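Local structure of superantigen-like protein SSL10 (Staphylococcus aureus subsp. aureus, 6LWT) at residues Asp157-Ile162 with Phe169-Leu174; Glu69-Phe74 with Gly90-Asn95; Ser103-Asn108 with Tyr124-Glu129. The protein probably blocks classical-pathway complement activation by binding the Fc region of human IgG, and probably inhibits plasma clotting by binding prothrombin. One frame throughout, in Å; residues are numbered along the deposited sequence.

Interaction 1 (Asp157-Ile162 with Phe169-Leu174); sequences DGRVKI and FYNLDL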
ATOM      1  N   ASP A 157      12.124  -9.090  10.261  1.00 24.55           N
ATOM      2  CA  ASP A 157      13.218  -8.119  10.265  1.00 25.24           C
ATOM      3  C   ASP A 157      13.733  -7.883   8.830  1.00 24.36           C
ATOM      4  O   ASP A 157      14.604  -8.595   8.329  1.00 24.62           O
ATOM      5  CB  ASP A 157      14.367  -8.546  11.197  1.00 27.61           C
ATOM      6  CG  ASP A 157      15.215  -7.368  11.666  1.00 31.47           C
ATOM      7  OD1 ASP A 157      15.170  -6.277  11.037  1.00 29.77           O
ATOM      8  OD2 ASP A 157      15.932  -7.527  12.681  1.00 33.37           O
ATOM      9  N   GLY A 158      13.171  -6.874   8.186  1.00 22.26           N
ATOM     10  CA  GLY A 158      13.611  -6.483   6.854  1.00 21.01           C
ATOM     11  C   GLY A 158      13.200  -5.064   6.547  1.00 21.28           C
ATOM     12  O   GLY A 158      12.437  -4.434   7.310  1.00 19.41           O
ATOM     13  N   ARG A 159      13.706  -4.554   5.429  1.00 20.71           N
ATOM     14  CA  ARG A 159      13.395  -3.207   4.991  1.00 21.49           C
ATOM     15  C   ARG A 159      13.109  -3.209   3.509  1.00 21.25           C
ATOM     16  O   ARG A 159      13.585  -4.079   2.774  1.00 19.49           O
ATOM     17  CB  ARG A 159      14.558  -2.256   5.255  1.00 24.34           C
ATOM     18  CG  ARG A 159      15.105  -2.256   6.678  1.00 27.33           C
ATOM     19  CD  ARG A 159      14.168  -1.667   7.732  1.00 28.19           C
ATOM     20  NE  ARG A 159      14.879  -1.687   9.015  1.00 30.07           N
ATOM     21  CZ  ARG A 159      14.953  -2.727   9.851  1.00 32.79           C
ATOM     22  NH1 ARG A 159      14.320  -3.879   9.610  1.00 30.49           N
ATOM     23  NH2 ARG A 159      15.675  -2.609  10.964  1.00 32.50           N
ATOM     24  N   VAL A 160      12.318  -2.236   3.076  1.00 19.49           N
ATOM     25  CA  VAL A 160      12.075  -2.041   1.654  1.00 20.20           C
ATOM     26  C   VAL A 160      12.301  -0.578   1.320  1.00 18.65           C
ATOM     27  O   VAL A 160      11.603   0.246   1.871  1.00 20.48           O
ATOM     28  CB  VAL A 160      10.628  -2.391   1.267  1.00 19.69           C
ATOM     29  CG1 VAL A 160      10.418  -2.110  -0.218  1.00 19.01           C
ATOM     30  CG2 VAL A 160      10.297  -3.838   1.616  1.00 20.53           C
ATOM     31  N   LYS A 161      13.222  -0.265   0.411  1.00 17.73           N
ATOM     32  CA  LYS A 161      13.505   1.124   0.036  1.00 18.33           C
ATOM     33  C   LYS A 161      13.053   1.365  -1.399  1.00 16.88           C
ATOM     34  O   LYS A 161      13.618   0.792  -2.334  1.00 15.43           O
ATOM     35  CB  LYS A 161      14.985   1.466   0.192  1.00 21.06           C
ATOM     36  CG  LYS A 161      15.341   2.917  -0.172  1.00 24.15           C
ATOM     37  CD  LYS A 161      16.846   3.174  -0.154  1.00 28.12           C
ATOM     38  CE  LYS A 161      17.174   4.621  -0.509  1.00 33.20           C
ATOM     39  NZ  LYS A 161      18.418   5.118   0.154  1.00 35.14           N
ATOM     40  N   ILE A 162      12.055   2.222  -1.546  1.00 16.42           N
ATOM     41  CA  ILE A 162      11.547   2.606  -2.856  1.00 16.47           C
ATOM     42  C   ILE A 162      12.218   3.934  -3.236  1.00 17.51           C
ATOM     43  O   ILE A 162      11.985   4.957  -2.584  1.00 17.53           O
ATOM     44  CB  ILE A 162      10.012   2.752  -2.817  1.00 16.47           C
ATOM     45  CG1 ILE A 162       9.342   1.431  -2.395  1.00 16.81           C
ATOM     46  CG2 ILE A 162       9.475   3.241  -4.151  1.00 16.57           C
ATOM     47  CD1 ILE A 162       7.991   1.624  -1.736  1.00 17.37           C
ATOM     48  N   PHE A 169      12.899   9.063  -1.737  1.00 18.91           N
ATOM     49  CA  PHE A 169      12.731   7.678  -1.396  1.00 17.29           C
ATOM     50  C   PHE A 169      11.813   7.504  -0.210  1.00 17.81           C
ATOM     51  O   PHE A 169      11.551   8.452   0.562  1.00 16.20           O
ATOM     52  CB  PHE A 169      14.073   6.956  -1.164  1.00 17.54           C
ATOM     53  CG  PHE A 169      14.817   7.399   0.070  1.00 18.44           C
ATOM     54  CD1 PHE A 169      14.595   6.768   1.296  1.00 18.42           C
ATOM     55  CD2 PHE A 169      15.754   8.424   0.008  1.00 18.16           C
ATOM     56  CE1 PHE A 169      15.293   7.156   2.433  1.00 19.35           C
ATOM     57  CE2 PHE A 169      16.473   8.802   1.138  1.00 19.31           C
ATOM     58  CZ  PHE A 169      16.215   8.193   2.363  1.00 19.68           C
ATOM     59  N   TYR A 170      11.341   6.271  -0.087  1.00 17.88           N
ATOM     60  CA  TYR A 170      10.562   5.838   1.068  1.00 18.79           C
ATOM     61  C   TYR A 170      11.233   4.573   1.584  1.00 20.46           C
ATOM     62  O   TYR A 170      11.343   3.594   0.842  1.00 19.80           O
ATOM     63  CB  TYR A 170       9.112   5.519   0.670  1.00 21.10           C
ATOM     64  CG  TYR A 170       8.389   6.657  -0.022  1.00 23.28           C
ATOM     65  CD1 TYR A 170       8.456   6.792  -1.406  1.00 25.81           C
ATOM     66  CD2 TYR A 170       7.703   7.637   0.701  1.00 24.43           C
ATOM     67  CE1 TYR A 170       7.828   7.862  -2.059  1.00 28.50           C
ATOM     68  CE2 TYR A 170       7.070   8.697   0.056  1.00 27.34           C
ATOM     69  CZ  TYR A 170       7.138   8.803  -1.327  1.00 28.99           C
ATOM     70  OH  TYR A 170       6.529   9.834  -2.015  1.00 31.72           O
ATOM     71  N   ASN A 171      11.651   4.569   2.853  1.00 19.18           N
ATOM     72  CA  ASN A 171      12.196   3.363   3.445  1.00 19.73           C
ATOM     73  C   ASN A 171      11.146   2.772   4.387  1.00 20.01           C
ATOM     74  O   ASN A 171      10.788   3.401   5.388  1.00 19.27           O
ATOM     75  CB  ASN A 171      13.507   3.668   4.156  1.00 21.66           C
ATOM     76  CG  ASN A 171      14.166   2.420   4.687  1.00 25.33           C
ATOM     77  OD1 ASN A 171      14.589   1.565   3.915  1.00 25.31           O
ATOM     78  ND2 ASN A 171      14.198   2.276   6.018  1.00 27.66           N
ATOM     79  N   LEU A 172      10.646   1.593   4.038  1.00 18.58           N
ATOM     80  CA  LEU A 172       9.604   0.897   4.802  1.00 20.51           C
ATOM     81  C   LEU A 172      10.193  -0.146   5.729  1.00 19.68           C
ATOM     82  O   LEU A 172      11.078  -0.918   5.335  1.00 19.50           O
ATOM     83  CB  LEU A 172       8.636   0.203   3.861  1.00 21.35           C
ATOM     84  CG  LEU A 172       8.008   1.086   2.796  1.00 23.07           C
ATOM     85  CD1 LEU A 172       7.271   0.243   1.776  1.00 23.96           C
ATOM     86  CD2 LEU A 172       7.064   2.070   3.440  1.00 25.41           C
ATOM     87  N   ASP A 173       9.708  -0.156   6.969  1.00 18.68           N
ATOM     88  CA  ASP A 173      10.153  -1.115   7.965  1.00 18.49           C
ATOM     89  C   ASP A 173       9.184  -2.304   7.989  1.00 17.52           C
ATOM     90  O   ASP A 173       8.028  -2.168   8.380  1.00 18.03           O
ATOM     91  CB  ASP A 173      10.200  -0.431   9.329  1.00 20.92           C
ATOM     92  CG  ASP A 173      10.849  -1.293  10.413  1.00 22.77           C
ATOM     93  OD1 ASP A 173      11.176  -2.494  10.186  1.00 22.15           O
ATOM     94  OD2 ASP A 173      11.024  -0.727  11.515  1.00 25.46           O
ATOM     95  N   LEU A 174       9.664  -3.478   7.594  1.00 17.28           N
ATOM     96  CA  LEU A 174       8.832  -4.680   7.582  1.00 17.57           C
ATOM     97  C   LEU A 174       8.503  -5.204   8.993  1.00 18.70           C
ATOM     98  O   LEU A 174       7.608  -6.022   9.130  1.00 19.37           O
ATOM     99  CB  LEU A 174       9.443  -5.793   6.725  1.00 17.24           C
ATOM    100  CG  LEU A 174       9.661  -5.399   5.250  1.00 16.56           C
ATOM    101  CD1 LEU A 174      10.439  -6.502   4.566  1.00 17.08           C
ATOM    102  CD2 LEU A 174       8.332  -5.138   4.568  1.00 17.59           C
TER

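Interaction 2 (Glu69-Phe74 with Gly90-Asn95); sequences EGLDVF and GGVIQN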
ATOM      1  N   GLU A  69     -16.441  12.156  -7.834  1.00 32.60           N
ATOM      2  CA  GLU A  69     -16.644  11.169  -8.888  1.00 34.00           C
ATOM      3  C   GLU A  69     -15.269  10.757  -9.429  1.00 32.45           C
ATOM      4  O   GLU A  69     -14.299  11.503  -9.304  1.00 30.12           O
ATOM      5  CB  GLU A  69     -17.492  11.743 -10.030  1.00 39.34           C
ATOM      6  CG  GLU A  69     -18.893  12.187  -9.619  1.00 43.96           C
ATOM      7  CD  GLU A  69     -19.810  12.464 -10.813  1.00 50.57           C
ATOM      8  OE1 GLU A  69     -19.330  12.994 -11.846  1.00 53.86           O
ATOM      9  OE2 GLU A  69     -21.023  12.159 -10.718  1.00 52.96           O
ATOM     10  N   GLY A  70     -15.209   9.571 -10.019  1.00 32.07           N
ATOM     11  CA  GLY A  70     -14.003   9.063 -10.682  1.00 33.11           C
ATOM     12  C   GLY A  70     -12.801   8.785  -9.797  1.00 32.28           C
ATOM     13  O   GLY A  70     -11.655   8.870 -10.264  1.00 32.27           O
ATOM     14  N   LEU A  71     -13.050   8.457  -8.528  1.00 28.87           N
ATOM     15  CA  LEU A  71     -11.981   8.125  -7.590  1.00 27.14           C
ATOM     16  C   LEU A  71     -11.457   6.713  -7.877  1.00 26.98           C
ATOM     17  O   LEU A  71     -12.198   5.820  -8.325  1.00 26.42           O
ATOM     18  CB  LEU A  71     -12.482   8.165  -6.144  1.00 26.75           C
ATOM     19  CG  LEU A  71     -13.016   9.486  -5.615  1.00 25.99           C
ATOM     20  CD1 LEU A  71     -13.502   9.288  -4.198  1.00 26.02           C
ATOM     21  CD2 LEU A  71     -11.953  10.567  -5.663  1.00 26.89           C
ATOM     22  N   ASP A  72     -10.178   6.528  -7.607  1.00 26.55           N
ATOM     23  CA  ASP A  72      -9.550   5.233  -7.634  1.00 26.55           C
ATOM     24  C   ASP A  72      -9.255   4.935  -6.172  1.00 23.10           C
ATOM     25  O   ASP A  72      -8.591   5.718  -5.532  1.00 22.49           O
ATOM     26  CB  ASP A  72      -8.265   5.331  -8.450  1.00 29.78           C
ATOM     27  CG  ASP A  72      -7.524   4.028  -8.526  1.00 33.80           C
ATOM     28  OD1 ASP A  72      -8.093   3.098  -9.115  1.00 42.93           O
ATOM     29  OD2 ASP A  72      -6.374   3.935  -8.040  1.00 35.26           O
ATOM     30  N   VAL A  73      -9.758   3.814  -5.660  1.00 22.48           N
ATOM     31  CA  VAL A  73      -9.623   3.444  -4.246  1.00 21.32           C
ATOM     32  C   VAL A  73      -8.977   2.065  -4.125  1.00 21.71           C
ATOM     33  O   VAL A  73      -9.466   1.085  -4.724  1.00 22.64           O
ATOM     34  CB  VAL A  73     -10.987   3.461  -3.508  1.00 21.85           C
ATOM     35  CG1 VAL A  73     -10.815   3.135  -2.027  1.00 21.00           C
ATOM     36  CG2 VAL A  73     -11.626   4.840  -3.637  1.00 22.34           C
ATOM     37  N   PHE A  74      -7.870   1.999  -3.380  1.00 20.65           N
ATOM     38  CA  PHE A  74      -7.267   0.725  -2.998  1.00 19.48           C
ATOM     39  C   PHE A  74      -7.703   0.435  -1.575  1.00 19.47           C
ATOM     40  O   PHE A  74      -7.208   1.037  -0.611  1.00 18.95           O
ATOM     41  CB  PHE A  74      -5.751   0.718  -3.103  1.00 20.19           C
ATOM     42  CG  PHE A  74      -5.146  -0.626  -2.770  1.00 19.83           C
ATOM     43  CD1 PHE A  74      -5.295  -1.687  -3.651  1.00 21.46           C
ATOM     44  CD2 PHE A  74      -4.450  -0.834  -1.596  1.00 20.23           C
ATOM     45  CE1 PHE A  74      -4.743  -2.935  -3.371  1.00 22.31           C
ATOM     46  CE2 PHE A  74      -3.906  -2.083  -1.301  1.00 20.59           C
ATOM     47  CZ  PHE A  74      -4.052  -3.134  -2.186  1.00 20.80           C
ATOM     48  N   GLY A  90      -6.946   5.726   3.778  1.00 18.41           N
ATOM     49  CA  GLY A  90      -6.222   6.298   2.630  1.00 18.88           C
ATOM     50  C   GLY A  90      -6.510   5.581   1.336  1.00 18.18           C
ATOM     51  O   GLY A  90      -7.608   5.099   1.110  1.00 18.48           O
ATOM     52  N   GLY A  91      -5.493   5.473   0.491  1.00 18.28           N
ATOM     53  CA  GLY A  91      -5.614   4.672  -0.715  1.00 18.33           C
ATOM     54  C   GLY A  91      -6.439   5.295  -1.822  1.00 18.36           C
ATOM     55  O   GLY A  91      -6.838   4.585  -2.709  1.00 19.19           O
ATOM     56  N   VAL A  92      -6.669   6.614  -1.785  1.00 18.23           N
ATOM     57  CA  VAL A  92      -7.545   7.304  -2.738  1.00 20.71           C
ATOM     58  C   VAL A  92      -6.734   8.208  -3.663  1.00 20.11           C
ATOM     59  O   VAL A  92      -5.949   9.021  -3.184  1.00 21.35           O
ATOM     60  CB  VAL A  92      -8.584   8.199  -2.026  1.00 20.20           C
ATOM     61  CG1 VAL A  92      -9.532   8.831  -3.031  1.00 21.74           C
ATOM     62  CG2 VAL A  92      -9.368   7.401  -0.990  1.00 21.73           C
ATOM     63  N   ILE A  93      -6.964   8.066  -4.961  1.00 22.17           N
ATOM     64  CA  ILE A  93      -6.410   8.948  -5.997  1.00 23.33           C
ATOM     65  C   ILE A  93      -7.549   9.524  -6.851  1.00 25.18           C
ATOM     66  O   ILE A  93      -8.402   8.778  -7.354  1.00 26.48           O
ATOM     67  CB  ILE A  93      -5.426   8.196  -6.923  1.00 24.12           C
ATOM     68  CG1 ILE A  93      -4.228   7.682  -6.126  1.00 25.04           C
ATOM     69  CG2 ILE A  93      -4.964   9.116  -8.062  1.00 25.63           C
ATOM     70  CD1 ILE A  93      -3.431   6.585  -6.832  1.00 25.04           C
ATOM     71  N   GLN A  94      -7.548  10.842  -7.037  1.00 27.39           N
ATOM     72  CA  GLN A  94      -8.647  11.519  -7.740  1.00 31.63           C
ATOM     73  C   GLN A  94      -8.618  11.370  -9.253  1.00 36.98           C
ATOM     74  O   GLN A  94      -9.672  11.205  -9.862  1.00 42.50           O
ATOM     75  CB  GLN A  94      -8.737  12.987  -7.328  1.00 34.62           C
ATOM     76  CG  GLN A  94      -9.182  13.112  -5.873  1.00 37.00           C
ATOM     77  CD  GLN A  94      -9.168  14.530  -5.321  1.00 39.60           C
ATOM     78  OE1 GLN A  94      -8.427  14.827  -4.383  1.00 42.18           O
ATOM     79  NE2 GLN A  94     -10.007  15.399  -5.872  1.00 40.91           N
ATOM     80  N   ASN A  95      -7.456  11.422  -9.882  1.00 38.09           N
ATOM     81  CA  ASN A  95      -7.440  11.270 -11.348  1.00 44.46           C
ATOM     82  C   ASN A  95      -6.396  10.284 -11.771  1.00 42.27           C
ATOM     83  O   ASN A  95      -5.279  10.656 -12.117  1.00 45.89           O
ATOM     84  CB  ASN A  95      -7.246  12.617 -12.050  1.00 45.36           C
ATOM     85  CG  ASN A  95      -8.505  13.463 -12.022  1.00 48.93           C
ATOM     86  OD1 ASN A  95      -9.577  13.011 -12.446  1.00 51.46           O
ATOM     87  ND2 ASN A  95      -8.392  14.691 -11.521  1.00 48.93           N
TER
HETATM   88  O   HOH W   1      -5.693   4.456  -5.353  1.00 21.81           O
HETATM   89  O   HOH W   2      -8.551   2.488   1.089  1.00 19.55           O

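Interaction 3 (Ser103-Asn108 with Tyr124-Glu129); sequences SAPILN and YYIKKE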
ATOM      1  N   SER A 103       4.715   0.725 -15.876  1.00 29.56           N
ATOM      2  CA  SER A 103       5.976   0.988 -15.210  1.00 26.83           C
ATOM      3  C   SER A 103       6.614  -0.297 -14.722  1.00 24.84           C
ATOM      4  O   SER A 103       5.942  -1.135 -14.129  1.00 25.55           O
ATOM      5  CB  SER A 103       5.743   1.937 -14.044  1.00 26.03           C
ATOM      6  OG  SER A 103       5.290   3.177 -14.521  1.00 24.91           O
ATOM      7  N   ALA A 104       7.923  -0.446 -14.961  1.00 24.19           N
ATOM      8  CA  ALA A 104       8.649  -1.661 -14.603  1.00 24.21           C
ATOM      9  C   ALA A 104       9.963  -1.362 -13.853  1.00 24.37           C
ATOM     10  O   ALA A 104      11.050  -1.751 -14.307  1.00 23.10           O
ATOM     11  CB  ALA A 104       8.930  -2.486 -15.851  1.00 26.04           C
ATOM     12  N   PRO A 105       9.875  -0.697 -12.681  1.00 22.24           N
ATOM     13  CA  PRO A 105      11.105  -0.570 -11.880  1.00 21.06           C
ATOM     14  C   PRO A 105      11.690  -1.921 -11.534  1.00 18.84           C
ATOM     15  O   PRO A 105      10.963  -2.911 -11.433  1.00 18.62           O
ATOM     16  CB  PRO A 105      10.630   0.103 -10.579  1.00 21.01           C
ATOM     17  CG  PRO A 105       9.172  -0.199 -10.520  1.00 21.60           C
ATOM     18  CD  PRO A 105       8.705  -0.177 -11.958  1.00 22.16           C
ATOM     19  N   ILE A 106      12.992  -1.942 -11.299  1.00 18.44           N
ATOM     20  CA  ILE A 106      13.652  -3.162 -10.890  1.00 18.65           C
ATOM     21  C   ILE A 106      13.540  -3.336  -9.381  1.00 18.71           C
ATOM     22  O   ILE A 106      13.961  -2.473  -8.619  1.00 18.96           O
ATOM     23  CB  ILE A 106      15.124  -3.200 -11.323  1.00 19.28           C
ATOM     24  CG1 ILE A 106      15.237  -2.981 -12.851  1.00 20.56           C
ATOM     25  CG2 ILE A 106      15.744  -4.517 -10.889  1.00 19.36           C
ATOM     26  CD1 ILE A 106      14.493  -3.994 -13.695  1.00 21.43           C
ATOM     27  N   LEU A 107      12.994  -4.483  -8.992  1.00 18.67           N
ATOM     28  CA  LEU A 107      12.942  -4.921  -7.609  1.00 19.19           C
ATOM     29  C   LEU A 107      14.160  -5.799  -7.359  1.00 19.06           C
ATOM     30  O   LEU A 107      14.374  -6.769  -8.094  1.00 19.40           O
ATOM     31  CB  LEU A 107      11.664  -5.717  -7.378  1.00 20.97           C
ATOM     32  CG  LEU A 107      11.443  -6.462  -6.067  1.00 23.05           C
ATOM     33  CD1 LEU A 107      11.635  -5.564  -4.881  1.00 24.55           C
ATOM     34  CD2 LEU A 107      10.036  -7.065  -6.070  1.00 25.19           C
ATOM     35  N   ASN A 108      14.949  -5.483  -6.342  1.00 16.98           N
ATOM     36  CA  ASN A 108      16.080  -6.340  -6.004  1.00 18.69           C
ATOM     37  C   ASN A 108      15.988  -6.815  -4.567  1.00 19.63           C
ATOM     38  O   ASN A 108      15.666  -6.016  -3.673  1.00 19.40           O
ATOM     39  CB  ASN A 108      17.438  -5.740  -6.409  1.00 18.77           C
ATOM     40  CG  ASN A 108      17.898  -4.570  -5.546  1.00 20.22           C
ATOM     41  OD1 ASN A 108      17.784  -3.411  -5.942  1.00 23.24           O
ATOM     42  ND2 ASN A 108      18.490  -4.869  -4.406  1.00 19.72           N
ATOM     43  N   TYR A 124       9.379  -5.314 -11.591  1.00 19.28           N
ATOM     44  CA  TYR A 124       8.171  -5.339 -10.779  1.00 20.18           C
ATOM     45  C   TYR A 124       7.206  -4.387 -11.454  1.00 20.64           C
ATOM     46  O   TYR A 124       7.513  -3.212 -11.590  1.00 20.98           O
ATOM     47  CB  TYR A 124       8.456  -4.863  -9.359  1.00 20.26           C
ATOM     48  CG  TYR A 124       7.211  -4.856  -8.525  1.00 21.70           C
ATOM     49  CD1 TYR A 124       6.704  -6.038  -7.993  1.00 23.39           C
ATOM     50  CD2 TYR A 124       6.482  -3.672  -8.344  1.00 22.45           C
ATOM     51  CE1 TYR A 124       5.523  -6.045  -7.254  1.00 24.37           C
ATOM     52  CE2 TYR A 124       5.298  -3.666  -7.625  1.00 23.67           C
ATOM     53  CZ  TYR A 124       4.826  -4.848  -7.073  1.00 24.99           C
ATOM     54  OH  TYR A 124       3.644  -4.829  -6.352  1.00 28.27           O
ATOM     55  N   TYR A 125       6.066  -4.906 -11.912  1.00 22.48           N
ATOM     56  CA  TYR A 125       5.192  -4.157 -12.801  1.00 23.95           C
ATOM     57  C   TYR A 125       4.120  -3.396 -12.032  1.00 23.80           C
ATOM     58  O   TYR A 125       3.552  -3.912 -11.071  1.00 25.29           O
ATOM     59  CB  TYR A 125       4.562  -5.092 -13.852  1.00 26.41           C
ATOM     60  CG  TYR A 125       5.603  -5.751 -14.715  1.00 27.31           C
ATOM     61  CD1 TYR A 125       6.231  -5.045 -15.739  1.00 29.07           C
ATOM     62  CD2 TYR A 125       5.989  -7.073 -14.490  1.00 29.24           C
ATOM     63  CE1 TYR A 125       7.209  -5.642 -16.523  1.00 29.67           C
ATOM     64  CE2 TYR A 125       6.966  -7.680 -15.267  1.00 29.36           C
ATOM     65  CZ  TYR A 125       7.570  -6.961 -16.280  1.00 29.47           C
ATOM     66  OH  TYR A 125       8.548  -7.550 -17.036  1.00 31.18           O
ATOM     67  N   ILE A 126       3.901  -2.154 -12.451  1.00 25.02           N
ATOM     68  CA  ILE A 126       2.860  -1.287 -11.931  1.00 26.90           C
ATOM     69  C   ILE A 126       2.060  -0.745 -13.126  1.00 29.34           C
ATOM     70  O   ILE A 126       2.621  -0.026 -13.971  1.00 28.79           O
ATOM     71  CB  ILE A 126       3.467  -0.123 -11.138  1.00 25.64           C
ATOM     72  CG1 ILE A 126       4.251  -0.667  -9.939  1.00 25.25           C
ATOM     73  CG2 ILE A 126       2.371   0.809 -10.660  1.00 27.53           C
ATOM     74  CD1 ILE A 126       5.086   0.358  -9.238  1.00 24.96           C
ATOM     75  N   LYS A 127       0.765  -1.066 -13.168  1.00 32.50           N
ATOM     76  CA  LYS A 127      -0.096  -0.746 -14.332  1.00 37.27           C
ATOM     77  C   LYS A 127      -0.624   0.695 -14.277  1.00 36.14           C
ATOM     78  O   LYS A 127      -0.781   1.339 -15.314  1.00 39.17           O
ATOM     79  CB  LYS A 127      -1.306  -1.693 -14.465  1.00 41.57           C
ATOM     80  CG  LYS A 127      -1.143  -3.139 -14.023  1.00 45.92           C
ATOM     81  CD  LYS A 127      -0.158  -3.944 -14.854  1.00 48.14           C
ATOM     82  CE  LYS A 127       0.384  -5.108 -14.035  1.00 49.13           C
ATOM     83  NZ  LYS A 127       0.912  -6.198 -14.890  1.00 51.81           N
ATOM     84  N   LYS A 128      -0.881   1.199 -13.075  1.00 33.90           N
ATOM     85  CA  LYS A 128      -1.446   2.538 -12.899  1.00 32.97           C
ATOM     86  C   LYS A 128      -0.424   3.652 -13.124  1.00 30.24           C
ATOM     87  O   LYS A 128       0.757   3.494 -12.845  1.00 27.37           O
ATOM     88  CB  LYS A 128      -2.011   2.686 -11.488  1.00 35.27           C
ATOM     89  CG  LYS A 128      -3.092   1.695 -11.110  1.00 38.09           C
ATOM     90  CD  LYS A 128      -3.308   1.686  -9.603  1.00 39.37           C
ATOM     91  CE  LYS A 128      -4.757   1.364  -9.307  1.00 41.17           C
ATOM     92  NZ  LYS A 128      -5.017   1.152  -7.871  1.00 40.09           N
ATOM     93  N   GLU A 129      -0.902   4.797 -13.591  1.00 27.08           N
ATOM     94  CA  GLU A 129      -0.090   6.008 -13.695  1.00 28.32           C
ATOM     95  C   GLU A 129       0.322   6.543 -12.328  1.00 24.07           C
ATOM     96  O   GLU A 129       1.400   7.125 -12.189  1.00 24.11           O
ATOM     97  CB  GLU A 129      -0.861   7.112 -14.437  1.00 31.42           C
ATOM     98  CG  GLU A 129      -0.179   8.475 -14.436  1.00 35.20           C
ATOM     99  CD  GLU A 129      -0.881   9.512 -15.304  1.00 42.04           C
ATOM    100  OE1 GLU A 129      -1.227   9.187 -16.466  1.00 47.79           O
ATOM    101  OE2 GLU A 129      -1.067  10.658 -14.827  1.00 41.28           O
TER

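Interaction 1 (Asp157-Ile162 with Phe169-Leu174)
One face of the Phe-169 ring carries the end of Lys-161, across the antiparallel beta hairpin 159-164/169-173 at the edge of the beta-grasp sheet: Lys-161 CE lies 3.7 Å from Phe-169 CG, toward the rim, while the ammonium NZ sits over the ring centre, 4.1 Å from the centroid, as a cation-pi contact. The other flat group, the guanidinium of Arg-159, has Asp-173 over one face. Its NH1 is 3.5 Å from Asp-173 OD1, but that oxygen is well out of the plane, a salt bridge of charge alone; Asp-173 OD2 pairs with Arg-175. Within the guanidinium plane (4° out of it) NH1 points at Gly-158 O, and it also bonds Asp-157 OD1 (2.9 Å), tilted 16° from that plane. Lys-161 suits its place because its extended chain combines apolar methylenes with a charged end. On the opposite face lie Val-160, Ile-162 and Leu-172, with Ile-162 CD1 3.8 Å from Leu-172 CD1; Leu-174, just past the strand, joins them through CD2, 3.8 Å from Val-160 CG2. Ile-162, Leu-172 and Leu-174 pack against helix 133-148, Val-160 on Ile-195 and Val-197. Gly-158 O is gripped from opposite faces of its plane, by Leu-174 N at 2.9 Å and by Arg-159 NH1 at 3.0 Å.

Interaction 2 (Glu69-Phe74 with Gly90-Asn95)
Asp-72 lies alongside Ile-93, both side chains pointing the same way. At its base, Asp-72 CB rests 3.6 Å from Ile-93 O, the carbonyl that accepts the Asp-72 N-H. CG stands anti to the backbone N (chi1 179°), and beyond it OD2 passes 4.1 Å from Ile-93 CD1, an apolar neighbour that offers the carboxylate nothing polar. The charge is met elsewhere: OD2 forms a salt bridge with Lys-128 and accepts a hydrogen bond from Asn-96 ND2. A water 2.8 Å from Asp-72 OD2 is also 2.9 Å from Gly-91 O and can link them, although it meets more acceptors than it has protons to give. An aspartate therefore suits this buried position because its acid has several partners.

The backbones here are strands 71-76 and 85-93 of the OB-fold domain, paired antiparallel. Asp-72 and Ile-93 exchange two hydrogen bonds, and Phe-74 N adds a third to Gly-91 O. Gly-70, with phi of 66°, forms with Leu-71 a G1 beta bulge opposite Ile-32, where the chain turns a corner between strands 67-69 and 71-76. Gly-91 likewise has a positive phi (75°), and a beta carbon there would run into Phe-74 O. On the face away from Asp-72, Val-73 and Val-92 form the non-hydrogen-bonded pair. Leu-71 crosses Val-92 at a slant, CD2 lying 4.0 Å from Val-92 CG1; the same methyl reaches Gln-94 CG at 3.8 Å. Leu-71 also packs on Ile-32 and Ala-34, and Val-92 on Phe-63, which suits branched aliphatic residues to this buried side. Past the last direct backbone bond, a second water donates to Phe-74 O (2.6 Å) and to Gly-90 O (2.8 Å), bridging the two segments.

Interaction 3 (Ser103-Asn108 with Tyr124-Glu129)
Tyr-124 sets its side chain across that of Leu-107: the two CB atoms are 3.9 Å apart, and further out Tyr-124 CD1 is 4.0 Å from Leu-107 CD2. In the tyrosine CG stands anti to the backbone N (chi1 179°); the end of the side chain leads away from segment 103-108 and packs on Leu-136, Lys-139 and Leu-140 of helix 133-148. Leu-107 touches His-143 of that helix and Ile-195 and Val-197 of strand 192-198; a branched aliphatic side chain suits a buried place with neighbours on several sides.

Pro-105 lies beside the same tyrosine, its CD 3.3 Å from Tyr-124 O, and its CG comes within 4.3 Å of Ile-126 CD1. Proline suits this site because it brings an apolar ring and needs no partner for an N-H, while its own carbonyl remains an acceptor: Tyr-124 N reaches Pro-105 O at 2.9 Å, nearly in line with the C=O. This bond continues the antiparallel pairing of strands 106-110 and 120-123 in the beta-grasp domain beyond the regular strands. Further on, Ser-103 and Ile-126 form a single hydrogen-bonded bridge, in which Ser-103 N gives a hydrogen bond to Ile-126 O (2.9 Å) and Ile-126 N returns one to Ser-103 O (2.8 Å). Ile-126 is buried, and its branched side chain rests on Ile-192 and Ser-189. Between these bonds, on the exposed side, the small CB of Ala-104 approaches the Tyr-125 ring obliquely, 3.7 Å from CE1. Further along the loop, Lys-128 leaves the pairing and carries its NZ to a salt bridge with Glu-135 of helix 133-148.

In the fold
Interactions 1 and 3 belong to the beta-grasp domain and reach the same sheet from different sides: strands 106-110 and 159-164 both flank strand 192-198. Their centres are 16 Å apart and their nearest atoms about 6 Å apart. Interaction 2 belongs to the OB-fold domain, with its centre 24 Å from that of interaction 1, on the opposite side of the chain's centre. Interactions 2 and 3, 19 Å apart between centres, nevertheless touch through a salt bridge of 3.1 Å between Asp-72 OD2 and Lys-128 NZ, which ties the two domains together. Helix 133-148 is common ground: Phe-74, Tyr-124 and Ile-162, one residue from each interaction, all pack against it.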